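Local atomic coordinates of Cel44C (Paenibacillus polymyxa, PDB entry 2YIH), a protein that hydrolyses the beta-1,4-glucan backbone of xyloglucan and acts as an endo-glucanase, the chain here being the family 44 glycoside hydrolase part of a larger multi-domain enzyme. Residues V108-A113 and V213-A218; A491-I496 and Y511-T516. The protein carries 8 engineered substitutions. All coordinates share one frame; numbering follows the deposited sequence.

Interaction 1. Residues V108-A113 and V213-A218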
ATOM      1  N   VAL A 108      -4.002  10.553   4.157  1.00  6.69           N
ATOM      2  CA  VAL A 108      -3.446  11.827   3.715  1.00  6.70           C
ATOM      3  C   VAL A 108      -2.061  12.070   4.375  1.00  6.78           C
ATOM      4  O   VAL A 108      -1.914  12.066   5.597  1.00  6.84           O
ATOM      5  CB  VAL A 108      -4.427  12.953   4.125  1.00  6.68           C
ATOM      6  CG1 VAL A 108      -3.839  14.347   3.851  1.00  6.82           C
ATOM      7  CG2 VAL A 108      -5.790  12.769   3.387  1.00  6.86           C
ATOM      8  N   THR A 109      -1.056  12.315   3.556  1.00  6.73           N
ATOM      9  CA  THR A 109       0.279  12.590   4.089  1.00  6.97           C
ATOM     10  C   THR A 109       0.369  14.018   4.612  1.00  7.22           C
ATOM     11  O   THR A 109      -0.119  14.961   3.957  1.00  7.50           O
ATOM     12  CB  THR A 109       1.310  12.395   2.963  1.00  7.07           C
ATOM     13  OG1 THR A 109       1.219  11.033   2.522  1.00  7.19           O
ATOM     14  CG2 THR A 109       2.766  12.645   3.435  1.00  7.20           C
ATOM     15  N   LEU A 110       1.122  14.167   5.705  1.00  7.17           N
ATOM     16  CA  LEU A 110       1.385  15.484   6.340  1.00  7.31           C
ATOM     17  C   LEU A 110       2.882  15.687   6.263  1.00  7.42           C
ATOM     18  O   LEU A 110       3.640  14.709   6.184  1.00  7.50           O
ATOM     19  CB  LEU A 110       0.949  15.455   7.811  1.00  7.43           C
ATOM     20  CG  LEU A 110      -0.566  15.235   7.990  1.00  7.36           C
ATOM     21  CD1 LEU A 110      -0.887  15.253   9.474  1.00  7.67           C
ATOM     22  CD2 LEU A 110      -1.325  16.344   7.284  1.00  7.47           C
ATOM     23  N   PRO A 111       3.333  16.953   6.262  1.00  7.55           N
ATOM     24  CA  PRO A 111       4.776  17.197   6.010  1.00  7.90           C
ATOM     25  C   PRO A 111       5.602  17.127   7.314  1.00  8.32           C
ATOM     26  O   PRO A 111       5.160  17.657   8.347  1.00  8.92           O
ATOM     27  CB  PRO A 111       4.795  18.649   5.486  1.00  7.68           C
ATOM     28  CG  PRO A 111       3.600  19.297   6.199  1.00  7.81           C
ATOM     29  CD  PRO A 111       2.525  18.193   6.268  1.00  7.84           C
ATOM     30  N   MET A 112       6.820  16.585   7.233  1.00  8.60           N
ATOM     31  CA  MET A 112       7.649  16.466   8.434  1.00  9.40           C
ATOM     32  C   MET A 112       9.134  16.764   8.153  1.00  9.87           C
ATOM     33  O   MET A 112       9.939  16.852   9.070  1.00 11.01           O
ATOM     34  CB  MET A 112       7.448  15.053   9.034  1.00  9.68           C
ATOM     35  CG  MET A 112       7.694  14.958  10.494  1.00  9.75           C
ATOM     36  SD  MET A 112       7.374  13.306  11.156  1.00  9.57           S
ATOM     37  CE  MET A 112       8.376  12.265  10.089  1.00  9.63           C
ATOM     38  N   ALA A 113       9.512  16.909   6.887  1.00  9.45           N
ATOM     39  CA  ALA A 113      10.924  17.116   6.580  1.00  9.30           C
ATOM     40  C   ALA A 113      11.384  18.513   6.981  1.00  9.55           C
ATOM     41  O   ALA A 113      12.588  18.729   7.188  1.00 10.08           O
ATOM     42  CB  ALA A 113      11.223  16.823   5.071  1.00  9.25           C
ATOM     43  N   VAL A 213       7.075  12.138  16.932  1.00  8.43           N
ATOM     44  CA  VAL A 213       6.327  12.376  18.177  1.00  8.76           C
ATOM     45  C   VAL A 213       5.730  13.766  18.190  1.00  8.62           C
ATOM     46  O   VAL A 213       4.554  13.930  18.502  1.00  8.54           O
ATOM     47  CB  VAL A 213       7.239  12.182  19.400  1.00  8.53           C
ATOM     48  CG1 VAL A 213       6.562  12.735  20.702  1.00  8.85           C
ATOM     49  CG2 VAL A 213       7.622  10.715  19.491  1.00  9.19           C
ATOM     50  N   SER A 214       6.507  14.769  17.771  1.00  8.45           N
ATOM     51  CA  SER A 214       5.975  16.141  17.731  1.00  8.86           C
ATOM     52  C   SER A 214       4.779  16.292  16.772  1.00  8.52           C
ATOM     53  O   SER A 214       3.783  16.933  17.106  1.00  8.27           O
ATOM     54  CB  SER A 214       7.075  17.146  17.347  1.00  9.60           C
ATOM     55  OG  SER A 214       6.529  18.458  17.304  1.00 11.27           O
ATOM     56  N   LEU A 215       4.870  15.692  15.590  1.00  7.93           N
ATOM     57  CA  LEU A 215       3.803  15.861  14.591  1.00  8.22           C
ATOM     58  C   LEU A 215       2.574  15.039  15.037  1.00  8.47           C
ATOM     59  O   LEU A 215       1.439  15.531  14.984  1.00  8.83           O
ATOM     60  CB  LEU A 215       4.285  15.414  13.202  1.00  8.28           C
ATOM     61  CG  LEU A 215       3.217  15.381  12.093  1.00  8.45           C
ATOM     62  CD1 LEU A 215       2.441  16.695  11.980  1.00  9.10           C
ATOM     63  CD2 LEU A 215       3.966  15.026  10.748  1.00  8.27           C
ATOM     64  N   SER A 216       2.813  13.822  15.521  1.00  8.28           N
ATOM     65  CA  SER A 216       1.710  12.946  15.909  1.00  8.56           C
ATOM     66  C   SER A 216       0.934  13.585  17.050  1.00  8.73           C
ATOM     67  O   SER A 216      -0.299  13.639  17.007  1.00  8.52           O
ATOM     68  CB  SER A 216       2.200  11.560  16.342  1.00  8.74           C
ATOM     69  OG  SER A 216       1.070  10.716  16.547  1.00  8.81           O
ATOM     70  N   LYS A 217       1.649  14.137  18.039  1.00  8.88           N
ATOM     71  CA  LYS A 217       0.947  14.842  19.137  1.00 10.05           C
ATOM     72  C   LYS A 217       0.056  15.953  18.627  1.00  9.75           C
ATOM     73  O   LYS A 217      -1.075  16.107  19.104  1.00 10.09           O
ATOM     74  CB  LYS A 217       1.953  15.446  20.117  1.00 11.68           C
ATOM     75  CG  LYS A 217       2.560  14.383  20.982  1.00 12.53           C
ATOM     76  CD  LYS A 217       3.828  14.924  21.638  1.00 15.27           C
ATOM     77  CE  LYS A 217       3.608  16.240  22.338  1.00 16.48           C
ATOM     78  NZ  LYS A 217       4.844  16.564  23.142  0.50 16.23           N
ATOM     79  N   ALA A 218       0.574  16.747  17.697  1.00  9.07           N
ATOM     80  CA  ALA A 218      -0.205  17.856  17.162  1.00  9.17           C
ATOM     81  C   ALA A 218      -1.465  17.387  16.470  1.00  8.67           C
ATOM     82  O   ALA A 218      -2.490  18.023  16.573  1.00  9.00           O
ATOM     83  CB  ALA A 218       0.642  18.726  16.220  1.00  9.38           C
TER
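Leu-215 reaches from helix 205-222 toward the end of strand 105-110 and the residues that follow it, and one of its methyls, CD2, makes all three of the closest residue contacts. Met-112 lies against that methyl with the middle of its chain: CG is 3.7 Å from Leu-215 CD2, and SD follows at 3.8 Å from the same carbon. The two side chains lie obliquely to each other; that of Met-112 bends at chi3 (53°) and also touches Leu-208, Arg-211 and Ser-212 of the same helix. Leu-110 approaches with its root, CB standing 4.2 Å from Leu-215 CD2. Between these two residues the carbonyl oxygen of Pro-111 meets the methyl at 3.8 Å, a plain van der Waals contact. No hydrogen bond crosses the interface; the contact is van der Waals packing around one methyl. Asp-185 OD2, just past strand 181-184, accepts a hydrogen bond from Met-112 N. Val-159 of helix 159-170 touches both Leu-110 and Leu-215, while Leu-184 touches Met-112 and Leu-215; the contact thus lies in the helix-on-strand layer of the TIM barrel, with helix 205-222 outside neighbouring parallel strands 105-110 and 181-184.

Interaction 2. Residues A491-I496 and Y511-T516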
ATOM      1  N   ALA A 491     -16.370 -20.934 -18.893  1.00 14.26           N
ATOM      2  CA  ALA A 491     -17.336 -22.042 -18.786  1.00 14.58           C
ATOM      3  C   ALA A 491     -17.689 -22.371 -17.333  1.00 15.30           C
ATOM      4  O   ALA A 491     -16.800 -22.453 -16.468  1.00 15.31           O
ATOM      5  CB  ALA A 491     -16.797 -23.313 -19.502  1.00 15.42           C
ATOM      6  N   PRO A 492     -18.986 -22.563 -17.058  1.00 17.18           N
ATOM      7  CA  PRO A 492     -19.437 -22.830 -15.699  1.00 17.27           C
ATOM      8  C   PRO A 492     -19.043 -24.210 -15.215  1.00 17.76           C
ATOM      9  O   PRO A 492     -18.584 -25.061 -15.998  1.00 16.49           O
ATOM     10  CB  PRO A 492     -20.957 -22.748 -15.812  1.00 18.44           C
ATOM     11  CG  PRO A 492     -21.237 -23.210 -17.222  1.00 19.70           C
ATOM     12  CD  PRO A 492     -20.097 -22.640 -18.034  1.00 18.49           C
ATOM     13  N   ILE A 493     -19.217 -24.407 -13.914  1.00 16.91           N
ATOM     14  CA  ILE A 493     -19.068 -25.696 -13.275  1.00 19.10           C
ATOM     15  C   ILE A 493     -20.506 -26.169 -13.033  1.00 20.98           C
ATOM     16  O   ILE A 493     -21.254 -25.582 -12.240  1.00 19.67           O
ATOM     17  CB  ILE A 493     -18.251 -25.554 -11.981  1.00 18.48           C
ATOM     18  CG1 ILE A 493     -16.809 -25.149 -12.320  1.00 18.59           C
ATOM     19  CG2 ILE A 493     -18.234 -26.849 -11.177  1.00 17.94           C
ATOM     20  CD1 ILE A 493     -16.151 -24.332 -11.240  1.00 18.08           C
ATOM     21  N   THR A 494     -20.958 -27.098 -13.872  1.00 25.23           N
ATOM     22  CA  THR A 494     -22.405 -27.361 -13.967  1.00 29.16           C
ATOM     23  C   THR A 494     -22.808 -28.547 -13.105  1.00 31.62           C
ATOM     24  O   THR A 494     -23.996 -28.724 -12.802  1.00 34.78           O
ATOM     25  CB  THR A 494     -22.857 -27.673 -15.406  1.00 30.62           C
ATOM     26  OG1 THR A 494     -22.224 -28.881 -15.829  1.00 29.26           O
ATOM     27  CG2 THR A 494     -22.482 -26.540 -16.364  1.00 30.54           C
ATOM     28  N   GLN A 495     -21.827 -29.375 -12.756  1.00 30.14           N
ATOM     29  CA  GLN A 495     -22.046 -30.529 -11.897  0.99 32.72           C
ATOM     30  C   GLN A 495     -20.865 -30.723 -10.939  1.00 32.21           C
ATOM     31  O   GLN A 495     -19.704 -30.806 -11.351  1.00 35.61           O
ATOM     32  N   ILE A 496     -21.180 -30.775  -9.648  1.00 29.15           N
ATOM     33  CA  ILE A 496     -20.202 -31.039  -8.603  1.00 26.04           C
ATOM     34  C   ILE A 496     -20.721 -32.226  -7.817  1.00 26.47           C
ATOM     35  O   ILE A 496     -21.879 -32.246  -7.450  1.00 26.19           O
ATOM     36  CB  ILE A 496     -20.102 -29.814  -7.654  1.00 24.83           C
ATOM     37  CG1 ILE A 496     -19.728 -28.565  -8.465  1.00 23.10           C
ATOM     38  CG2 ILE A 496     -19.098 -30.066  -6.535  1.00 23.97           C
ATOM     39  CD1 ILE A 496     -19.566 -27.305  -7.642  1.00 22.08           C
ATOM     40  N   TYR A 511      -8.358 -17.332 -12.524  1.00 10.19           N
ATOM     41  CA  TYR A 511      -9.827 -17.405 -12.466  1.00 10.26           C
ATOM     42  C   TYR A 511     -10.306 -17.055 -11.062  1.00 10.14           C
ATOM     43  O   TYR A 511      -9.607 -17.354 -10.056  1.00 10.00           O
ATOM     44  CB  TYR A 511     -10.339 -18.836 -12.732  1.00 10.96           C
ATOM     45  CG  TYR A 511     -10.106 -19.396 -14.132  1.00 11.64           C
ATOM     46  CD1 TYR A 511     -10.633 -18.748 -15.252  1.00 11.96           C
ATOM     47  CD2 TYR A 511      -9.471 -20.641 -14.304  1.00 12.47           C
ATOM     48  CE1 TYR A 511     -10.479 -19.285 -16.530  1.00 12.33           C
ATOM     49  CE2 TYR A 511      -9.267 -21.177 -15.587  1.00 13.21           C
ATOM     50  CZ  TYR A 511      -9.793 -20.489 -16.689  1.00 13.21           C
ATOM     51  OH  TYR A 511      -9.608 -21.014 -17.946  1.00 14.39           O
ATOM     52  N   HIS A 512     -11.521 -16.515 -11.015  1.00  9.55           N
ATOM     53  CA  HIS A 512     -12.304 -16.385  -9.786  1.00 10.19           C
ATOM     54  C   HIS A 512     -13.512 -17.286  -9.964  1.00 10.00           C
ATOM     55  O   HIS A 512     -14.331 -17.095 -10.873  1.00  9.88           O
ATOM     56  CB  HIS A 512     -12.774 -14.930  -9.602  1.00 10.18           C
ATOM     57  CG  HIS A 512     -13.426 -14.625  -8.268  1.00 10.40           C
ATOM     58  ND1 HIS A 512     -13.319 -13.384  -7.682  1.00 10.18           N
ATOM     59  CD2 HIS A 512     -14.213 -15.362  -7.441  1.00 11.03           C
ATOM     60  CE1 HIS A 512     -14.019 -13.360  -6.556  1.00 10.75           C
ATOM     61  NE2 HIS A 512     -14.585 -14.544  -6.392  1.00 10.47           N
ATOM     62  N   ILE A 513     -13.549 -18.331  -9.151  1.00 10.35           N
ATOM     63  CA  ILE A 513     -14.667 -19.309  -9.152  1.00 10.17           C
ATOM     64  C   ILE A 513     -15.614 -19.016  -7.976  1.00 10.61           C
ATOM     65  O   ILE A 513     -15.155 -18.824  -6.854  1.00 10.70           O
ATOM     66  CB  ILE A 513     -14.112 -20.720  -8.990  1.00 10.13           C
ATOM     67  CG1 ILE A 513     -13.144 -21.024 -10.156  1.00  9.47           C
ATOM     68  CG2 ILE A 513     -15.245 -21.759  -8.908  1.00  9.79           C
ATOM     69  CD1 ILE A 513     -12.307 -22.269  -9.991  1.00 10.18           C
ATOM     70  N   VAL A 514     -16.918 -18.940  -8.255  1.00 10.59           N
ATOM     71  CA  VAL A 514     -17.916 -18.670  -7.212  1.00 11.17           C
ATOM     72  C   VAL A 514     -18.847 -19.878  -7.154  1.00 12.15           C
ATOM     73  O   VAL A 514     -19.571 -20.153  -8.118  1.00 14.21           O
ATOM     74  CB  VAL A 514     -18.718 -17.381  -7.471  1.00 11.28           C
ATOM     75  CG1 VAL A 514     -19.751 -17.135  -6.356  1.00 11.53           C
ATOM     76  CG2 VAL A 514     -17.762 -16.137  -7.624  1.00 11.16           C
ATOM     77  N   LEU A 515     -18.750 -20.643  -6.070  1.00 13.86           N
ATOM     78  CA  LEU A 515     -19.554 -21.867  -5.911  1.00 14.22           C
ATOM     79  C   LEU A 515     -20.774 -21.569  -5.043  1.00 14.92           C
ATOM     80  O   LEU A 515     -20.712 -20.734  -4.140  1.00 13.98           O
ATOM     81  CB  LEU A 515     -18.720 -22.947  -5.249  1.00 14.52           C
ATOM     82  CG  LEU A 515     -17.429 -23.249  -5.999  1.00 15.64           C
ATOM     83  CD1 LEU A 515     -16.543 -24.092  -5.120  1.00 17.54           C
ATOM     84  CD2 LEU A 515     -17.752 -23.971  -7.267  1.00 16.03           C
ATOM     85  N   THR A 516     -21.900 -22.204  -5.369  1.00 15.73           N
ATOM     86  CA  THR A 516     -23.135 -21.977  -4.647  1.00 17.25           C
ATOM     87  C   THR A 516     -23.766 -23.318  -4.225  1.00 18.94           C
ATOM     88  O   THR A 516     -23.491 -24.370  -4.818  1.00 16.66           O
ATOM     89  CB  THR A 516     -24.147 -21.183  -5.480  1.00 18.95           C
ATOM     90  OG1 THR A 516     -25.356 -21.018  -4.714  1.00 21.72           O
ATOM     91  CG2 THR A 516     -24.480 -21.918  -6.757  1.00 19.46           C
TER
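Ile-493 points its side chain at strand 509-516 and meets Ile-513 and Leu-515 through its delta methyl. From CB, which sets the direction but makes no close contact across the interface, two branches part. CG2 stays with its own segment, 3.8 Å from Ile-496 CD1. On the longer branch, chi1 (-67°) sets CG1 anti to the carbonyl carbon, and the extended chi2 (151°) carries CD1 on to strand 509-516. There CD1 comes to 3.6 Å from Ile-513 CG2, the two side chains crossing at about a right angle, and lies 4.3 Å from Leu-515 CD2. That leucine methyl also receives the second isoleucine, with Ile-496 CD1 3.8 Å from Leu-515 CD2 on an oblique approach. Leu-515 CD2 is therefore shared by the tips of Ile-493 and Ile-496, and the interface consists of methyl contacts without a hydrogen bond. The two segments are not sheet neighbours: strand 474-481 runs between strands 487-493 and 509-516, with backbone hydrogen bonds between Gly-475 and Ile-493 and between Lys-476 and Val-514. Val-477 of that middle strand touches Ile-493, and Phe-501 of strand 500-505 packs against both Ile-493 and Leu-515.

Interactions 1 and 2 lie on opposite sides of the chain's centre, with centres 49 Å apart and nearest atoms about 28 Å apart, and share no helix, strand or sheet. Interaction 1 belongs to the eight-stranded parallel barrel, the fold that carries the glycan pocket, and the side chain of Pro-111 is about 12 Å from the bound calcium ion. Interaction 2 belongs to the mixed beta sheet, away from the annotated sites. In sequence they come in series, 108-113 and 213-218 closing before 491-496 opens. Strand 9-22 joins the mixed sheet before the barrel begins, so the chain starts in the beta domain, builds the barrel, and returns to finish there.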